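Local structure of D-psicose 3-epimerase (Agrobacterium tumefaciens, 2HK0) at residues A[59-64]-A[109-114]. The protein catalyses the epimerisation of ketohexoses such as D-fructose and D-psicose at C3, using a metal ion and a TIM-barrel scaffold. Numbering follows the deposited sequence.
Sequences HINEYS and FERTLS
N61 turns the edge of its carboxamide to T112 on helix 99-118, and the closest contacts between 59-64 and 109-114 are made there. N61 ND2 donates a hydrogen bond to T112 OG1, 2.7 Å away, along an almost straight line (174°), with the hydroxyl oxygen lying in the amide plane. The two side chains cross at about a right angle, and N61 OD1, on the same edge of the amide, sits 3.3 Å from T112 CA. With chi1 of -71°, N61 CG stands beside its own backbone N, which aims the amide out of the type I turn I60-Y63 and into the helix. T112 OG1 is in turn bonded to F108 O one turn back, and N61 OD1 is bonded to N115 ND2, so both ends of the buried amide have partners, which probably fixes which way round the amide sits.

The outer side is much looser. R111 holds CG anti to the backbone N (chi1 176°) and reaches, extended from CG to NE, from the helix toward the turn, bringing one face of its guanidinium over N61 CB. R111 NH2 comes within 3.6 Å of N61 O without a hydrogen bond, and E62 OE2 stays 4.3 Å from R111 NH2, well out of the guanidinium plane. Both R111 and E62 are exposed.

The contact thus ties the link between helices 57-60 and 65-77 to helix 99-118, on the outer helical layer of the eight-stranded barrel. Its chemistry implies a directional amide-hydroxyl bond fixing the buried position, with the arginine-glutamate pair probably adding only a diffuse, solvent-weakened attraction.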
loop_
_atom_site.group_PDB
_atom_site.type_symbol
_atom_site.label_atom_id
_atom_site.label_comp_id
_atom_site.label_asym_id
_atom_site.label_seq_id
_atom_site.Cartn_x
_atom_site.Cartn_y
_atom_site.Cartn_z
ATOM N N HIS A 59 -12.340 -33.409 16.190
ATOM C CA HIS A 59 -11.375 -34.466 16.470
ATOM C C HIS A 59 -11.381 -34.778 17.958
ATOM O O HIS A 59 -11.307 -35.933 18.373
ATOM C CB HIS A 59 -9.964 -34.020 16.089
ATOM C CG HIS A 59 -9.582 -34.342 14.681
ATOM N ND1 HIS A 59 -9.522 -35.634 14.204
ATOM C CD2 HIS A 59 -9.223 -33.542 13.649
ATOM C CE1 HIS A 59 -9.143 -35.616 12.938
ATOM N NE2 HIS A 59 -8.954 -34.358 12.578
ATOM N N ILE A 60 -11.464 -33.722 18.754
ATOM C CA ILE A 60 -11.450 -33.835 20.201
ATOM C C ILE A 60 -12.582 -34.686 20.788
ATOM O O ILE A 60 -12.375 -35.401 21.768
ATOM C CB ILE A 60 -11.449 -32.423 20.821
ATOM C CG1 ILE A 60 -10.198 -31.680 20.338
ATOM C CG2 ILE A 60 -11.491 -32.496 22.336
ATOM C CD1 ILE A 60 -10.079 -30.248 20.817
ATOM N N ASN A 61 -13.763 -34.630 20.180
ATOM C CA ASN A 61 -14.902 -35.396 20.675
ATOM C C ASN A 61 -14.790 -36.902 20.464
ATOM O O ASN A 61 -15.606 -37.664 20.976
ATOM C CB ASN A 61 -16.197 -34.903 20.030
ATOM C CG ASN A 61 -16.610 -33.540 20.538
ATOM O OD1 ASN A 61 -16.328 -33.192 21.678
ATOM N ND2 ASN A 61 -17.292 -32.769 19.701
ATOM N N GLU A 62 -13.779 -37.332 19.723
ATOM C CA GLU A 62 -13.617 -38.753 19.452
ATOM C C GLU A 62 -12.572 -39.451 20.302
ATOM O O GLU A 62 -12.520 -40.682 20.338
ATOM C CB GLU A 62 -13.310 -38.968 17.969
ATOM C CG GLU A 62 -14.516 -38.695 17.086
ATOM C CD GLU A 62 -15.807 -39.181 17.731
ATOM O OE1 GLU A 62 -15.864 -40.364 18.141
ATOM O OE2 GLU A 62 -16.764 -38.377 17.836
ATOM N N TYR A 63 -11.749 -38.667 20.990
ATOM C CA TYR A 63 -10.708 -39.220 21.843
ATOM C C TYR A 63 -11.265 -39.648 23.188
ATOM O O TYR A 63 -12.202 -39.047 23.703
ATOM C CB TYR A 63 -9.604 -38.183 22.066
ATOM C CG TYR A 63 -8.771 -37.903 20.842
ATOM C CD1 TYR A 63 -7.941 -38.884 20.299
ATOM C CD2 TYR A 63 -8.821 -36.662 20.215
ATOM C CE1 TYR A 63 -7.180 -38.635 19.156
ATOM C CE2 TYR A 63 -8.066 -36.402 19.073
ATOM C CZ TYR A 63 -7.251 -37.391 18.550
ATOM O OH TYR A 63 -6.513 -37.129 17.420
ATOM N N SER A 64 -10.677 -40.695 23.754
ATOM C CA SER A 64 -11.089 -41.196 25.055
ATOM C C SER A 64 -10.518 -40.241 26.085
ATOM O O SER A 64 -9.560 -39.528 25.802
ATOM C CB SER A 64 -10.505 -42.582 25.302
ATOM O OG SER A 64 -9.097 -42.512 25.473
ATOM N N PHE A 109 -22.450 -28.341 21.359
ATOM C CA PHE A 109 -21.511 -27.396 21.936
ATOM C C PHE A 109 -21.123 -27.753 23.364
ATOM O O PHE A 109 -19.947 -27.715 23.718
ATOM C CB PHE A 109 -22.075 -25.973 21.902
ATOM C CG PHE A 109 -21.712 -25.212 20.661
ATOM C CD1 PHE A 109 -22.557 -25.207 19.550
ATOM C CD2 PHE A 109 -20.512 -24.511 20.593
ATOM C CE1 PHE A 109 -22.210 -24.508 18.389
ATOM C CE2 PHE A 109 -20.155 -23.805 19.434
ATOM C CZ PHE A 109 -21.003 -23.804 18.333
ATOM N N GLU A 110 -22.109 -28.099 24.186
ATOM C CA GLU A 110 -21.822 -28.450 25.572
ATOM C C GLU A 110 -20.851 -29.621 25.663
ATOM O O GLU A 110 -19.897 -29.587 26.435
ATOM C CB GLU A 110 -23.125 -28.746 26.309
ATOM C CG GLU A 110 -23.930 -27.475 26.511
ATOM C CD GLU A 110 -25.224 -27.707 27.253
ATOM O OE1 GLU A 110 -25.282 -28.665 28.058
ATOM O OE2 GLU A 110 -26.175 -26.923 27.039
ATOM N N ARG A 111 -21.074 -30.640 24.848
ATOM C CA ARG A 111 -20.189 -31.804 24.833
ATOM C C ARG A 111 -18.769 -31.425 24.387
ATOM O O ARG A 111 -17.770 -31.792 25.022
ATOM C CB ARG A 111 -20.757 -32.864 23.884
ATOM C CG ARG A 111 -19.878 -34.085 23.719
ATOM C CD ARG A 111 -20.376 -34.926 22.561
ATOM N NE ARG A 111 -19.711 -36.221 22.486
ATOM C CZ ARG A 111 -19.740 -37.001 21.408
ATOM N NH1 ARG A 111 -20.398 -36.600 20.327
ATOM N NH2 ARG A 111 -19.130 -38.183 21.415
ATOM N N THR A 112 -18.684 -30.687 23.286
ATOM C CA THR A 112 -17.393 -30.273 22.754
ATOM C C THR A 112 -16.656 -29.383 23.747
ATOM O O THR A 112 -15.472 -29.562 23.987
ATOM C CB THR A 112 -17.579 -29.515 21.422
ATOM O OG1 THR A 112 -18.292 -30.349 20.504
ATOM C CG2 THR A 112 -16.251 -29.163 20.812
ATOM N N LEU A 113 -17.363 -28.423 24.329
ATOM C CA LEU A 113 -16.758 -27.509 25.299
ATOM C C LEU A 113 -16.191 -28.269 26.513
ATOM O O LEU A 113 -15.114 -27.938 27.015
ATOM C CB LEU A 113 -17.809 -26.486 25.758
ATOM C CG LEU A 113 -17.851 -25.018 25.302
ATOM C CD1 LEU A 113 -17.062 -24.786 24.048
ATOM C CD2 LEU A 113 -19.311 -24.593 25.124
ATOM N N SER A 114 -16.918 -29.282 26.991
ATOM C CA SER A 114 -16.444 -30.070 28.127
ATOM C C SER A 114 -15.151 -30.790 27.747
ATOM O O SER A 114 -14.198 -30.837 28.526
ATOM C CB SER A 114 -17.493 -31.104 28.550
ATOM O OG SER A 114 -18.679 -30.461 28.997
#